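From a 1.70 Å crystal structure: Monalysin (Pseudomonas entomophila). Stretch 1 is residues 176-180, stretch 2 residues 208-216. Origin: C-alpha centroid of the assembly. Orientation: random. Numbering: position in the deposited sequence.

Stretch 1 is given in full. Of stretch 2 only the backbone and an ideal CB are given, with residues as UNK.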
# COMPACT_ATOMS: atom_id res chain seq x y z
N LEU A 176 2.98 -11.89 -14.38
CA LEU A 176 3.55 -11.81 -13.04
C LEU A 176 2.66 -10.98 -12.12
O LEU A 176 2.43 -9.79 -12.38
CB LEU A 176 4.98 -11.23 -13.09
CG LEU A 176 5.74 -11.16 -11.76
CD1 LEU A 176 6.03 -12.55 -11.18
CD2 LEU A 176 7.06 -10.39 -11.91
N TYR A 177 2.16 -11.60 -11.05
CA TYR A 177 1.28 -10.95 -10.09
C TYR A 177 2.07 -10.69 -8.83
O TYR A 177 2.72 -11.59 -8.32
CB TYR A 177 0.07 -11.84 -9.74
CG TYR A 177 -0.95 -11.94 -10.85
CD1 TYR A 177 -0.73 -12.75 -11.95
CD2 TYR A 177 -2.14 -11.22 -10.78
CE1 TYR A 177 -1.67 -12.83 -12.99
CE2 TYR A 177 -3.10 -11.31 -11.79
CZ TYR A 177 -2.85 -12.11 -12.90
OH TYR A 177 -3.80 -12.23 -13.88
N TYR A 178 2.01 -9.45 -8.33
CA TYR A 178 2.72 -9.09 -7.11
C TYR A 178 2.05 -7.87 -6.48
O TYR A 178 1.19 -7.24 -7.13
CB TYR A 178 4.23 -8.81 -7.41
CG TYR A 178 4.42 -7.55 -8.23
CD1 TYR A 178 4.25 -7.56 -9.62
CD2 TYR A 178 4.69 -6.33 -7.61
CE1 TYR A 178 4.39 -6.40 -10.37
CE2 TYR A 178 4.80 -5.15 -8.35
CZ TYR A 178 4.66 -5.19 -9.73
OH TYR A 178 4.71 -4.03 -10.47
N LEU A 179 2.44 -7.52 -5.24
CA LEU A 179 1.93 -6.31 -4.60
C LEU A 179 3.06 -5.32 -4.42
O LEU A 179 4.20 -5.71 -4.21
CB LEU A 179 1.33 -6.59 -3.21
CG LEU A 179 0.28 -7.71 -3.06
CD1 LEU A 179 -0.22 -7.77 -1.60
CD2 LEU A 179 -0.92 -7.48 -4.00
N SER A 180 2.72 -4.01 -4.41
CA SER A 180 3.66 -2.96 -4.06
C SER A 180 2.99 -2.07 -3.04
O SER A 180 1.77 -2.15 -2.85
CB SER A 180 4.09 -2.15 -5.28
OG SER A 180 3.12 -1.20 -5.66
N UNK A 208 -3.08 -10.99 1.66
CA UNK A 208 -3.76 -10.39 0.52
C UNK A 208 -3.51 -11.16 -0.79
O UNK A 208 -4.46 -11.49 -1.49
CB UNK A 208 -3.31 -8.94 0.36
N UNK A 209 -2.25 -11.37 -1.15
CA UNK A 209 -1.94 -12.01 -2.43
C UNK A 209 -1.94 -13.52 -2.40
O UNK A 209 -2.46 -14.17 -3.32
CB UNK A 209 -0.57 -11.53 -2.92
N UNK A 210 -1.27 -14.10 -1.42
CA UNK A 210 -1.06 -15.54 -1.40
C UNK A 210 -2.30 -16.31 -1.00
O UNK A 210 -2.65 -17.30 -1.67
CB UNK A 210 0.09 -15.89 -0.45
N UNK A 211 -2.99 -15.84 0.04
CA UNK A 211 -4.17 -16.52 0.57
C UNK A 211 -5.51 -16.01 0.01
O UNK A 211 -6.43 -16.82 -0.11
CB UNK A 211 -4.18 -16.38 2.09
N UNK A 212 -5.64 -14.71 -0.33
CA UNK A 212 -6.91 -14.11 -0.76
C UNK A 212 -7.06 -13.72 -2.22
O UNK A 212 -8.10 -13.16 -2.59
CB UNK A 212 -7.15 -12.85 0.08
N UNK A 213 -6.05 -13.91 -3.03
CA UNK A 213 -6.24 -13.62 -4.43
C UNK A 213 -5.89 -14.87 -5.19
O UNK A 213 -4.91 -15.54 -4.86
CB UNK A 213 -5.40 -12.43 -4.89
N UNK A 214 -6.71 -15.18 -6.18
CA UNK A 214 -6.55 -16.35 -7.02
C UNK A 214 -6.45 -15.87 -8.47
O UNK A 214 -7.47 -15.53 -9.06
CB UNK A 214 -7.71 -17.33 -6.83
N UNK A 215 -5.22 -15.81 -9.06
CA UNK A 215 -5.09 -15.32 -10.45
C UNK A 215 -5.84 -16.22 -11.43
O UNK A 215 -6.33 -15.74 -12.46
CB UNK A 215 -3.62 -15.24 -10.85
N UNK A 216 -5.95 -17.50 -11.06
CA UNK A 216 -6.63 -18.50 -11.87
C UNK A 216 -8.04 -18.14 -12.27
O UNK A 216 -8.43 -18.34 -13.41
CB UNK A 216 -6.66 -19.83 -11.12

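Position 208 lies in a helix, with phi/psi of -71/-55, and its CA-to-CB bond points toward the strand. The ideal CB sits 3.8 Å from Leu 179 CD1. Stretch 1 offers only carbon here, so a compact apolar side chain such as Val, Ile, Leu or Ala would suit. The deposited residue is Val 208, with chi1 in t. Its CG1 lies 3.8 Å from Leu 179 CD1, a plain apolar contact.

Position 209 is also helical and points toward the strand. Its ideal CB is 3.9 Å from Leu 179 CG, and the backbone of Tyr 177 and Tyr 178 lies further along. Leu, Met or Ile would suit, with a longer chain able to reach that backbone. The deposited residue is Leu 209, chi1 t and chi2 p. Its CB packs 3.9 Å from Leu 179 CG. Its CD2 extends to the strand backbone, 3.9 Å from Tyr 178 CA and 4.0 Å from Tyr 177 O, while its CD1 is 4.4 Å from Tyr 177 CB. The side chain thus spans three successive strand residues.

Position 210 has no atom of stretch 1 within 5.5 Å of its ideal CB. Many helix-compatible residues would suit. It is Met 210, which touches a crystal neighbour.

Position 211 is likewise out of reach, and a polar or charged residue would be as acceptable as an apolar one. It is Glu 211, which makes no contact with the strand.

Position 212 follows the helix, with phi/psi of -109/-1. Stretch 1 sets no demand; Asn, Asp, Ser or Lys could all fit. It is Asn 212, whose ND2 is hydrogen-bonded to a residue just outside the stretches.

Position 213 has extended angles, -124/138, and points toward stretch 1. No atom of that stretch lies within 5.5 Å of the ideal CB, so a short side chain would fall short. The ring of Tyr 177 lies farther off, which favours a long or aromatic residue: Tyr, Phe, Trp or Met. The deposited residue is Tyr 213, chi1 t. The two rings form an oblique pair, with centroids 5.7 Å apart and planes at 34°. Tyr 213 CE2 is 3.6 Å from Tyr 177 CD2, and Tyr 213 OH is 3.5 Å from Tyr 177 CE2.

Position 214 is extended and out of reach of stretch 1. Polar residues would suit, among others. It is Asn 214.

Position 215 points toward stretch 1, with its ideal CB 3.8 Å from Tyr 177 CE1. The phi of -62° permits proline, though Ala, Val or Leu could also cover the ring. It is Pro 215. Its CB lies over the face of Tyr 177, 3.9 Å from the ring centroid, in a CH-pi contact. A water hydrogen-bonds to Tyr 177 OH at 2.7 Å, donates to Pro 215 O at 2.7 Å, and makes a weak bond to Tyr 213 OH at 3.3 Å.

Position 216 faces away, with phi/psi of -54/-45 that many residues could adopt. It is Gly 216, which touches a crystal neighbour.

Stretch 2 208-216: VLMENYNPG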
# COMPACT_ATOMS: atom_id res chain seq x y z
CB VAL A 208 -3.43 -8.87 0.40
CG1 VAL A 208 -3.91 -8.27 -0.93
CG2 VAL A 208 -3.99 -8.09 1.58
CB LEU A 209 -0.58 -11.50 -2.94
CG LEU A 209 -0.07 -12.09 -4.28
CD1 LEU A 209 -0.99 -11.69 -5.46
CD2 LEU A 209 1.37 -11.68 -4.55
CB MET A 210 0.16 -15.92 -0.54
CG MET A 210 1.46 -15.16 -0.90
SD MET A 210 1.89 -15.17 -2.68
CE MET A 210 2.42 -16.92 -2.88
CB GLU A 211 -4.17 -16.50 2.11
CG GLU A 211 -2.97 -17.27 2.66
CD GLU A 211 -2.74 -17.33 4.16
OE1 GLU A 211 -3.66 -17.01 4.93
OE2 GLU A 211 -1.62 -17.75 4.55
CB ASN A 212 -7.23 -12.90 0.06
CG ASN A 212 -7.91 -13.28 1.32
OD1 ASN A 212 -9.10 -13.61 1.32
ND2 ASN A 212 -7.15 -13.28 2.42
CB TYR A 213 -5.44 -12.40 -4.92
CG TYR A 213 -5.67 -12.14 -6.39
CD1 TYR A 213 -6.93 -11.75 -6.87
CD2 TYR A 213 -4.67 -12.38 -7.33
CE1 TYR A 213 -7.17 -11.58 -8.23
CE2 TYR A 213 -4.89 -12.20 -8.69
CZ TYR A 213 -6.15 -11.81 -9.14
OH TYR A 213 -6.36 -11.67 -10.49
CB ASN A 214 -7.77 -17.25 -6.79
CG ASN A 214 -7.67 -18.59 -7.46
OD1 ASN A 214 -7.01 -18.74 -8.49
ND2 ASN A 214 -8.34 -19.59 -6.89
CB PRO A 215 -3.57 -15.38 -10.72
CG PRO A 215 -2.93 -15.45 -9.40
CD PRO A 215 -3.90 -16.15 -8.48
O HOH W 1 -6.27 -13.22 -13.43
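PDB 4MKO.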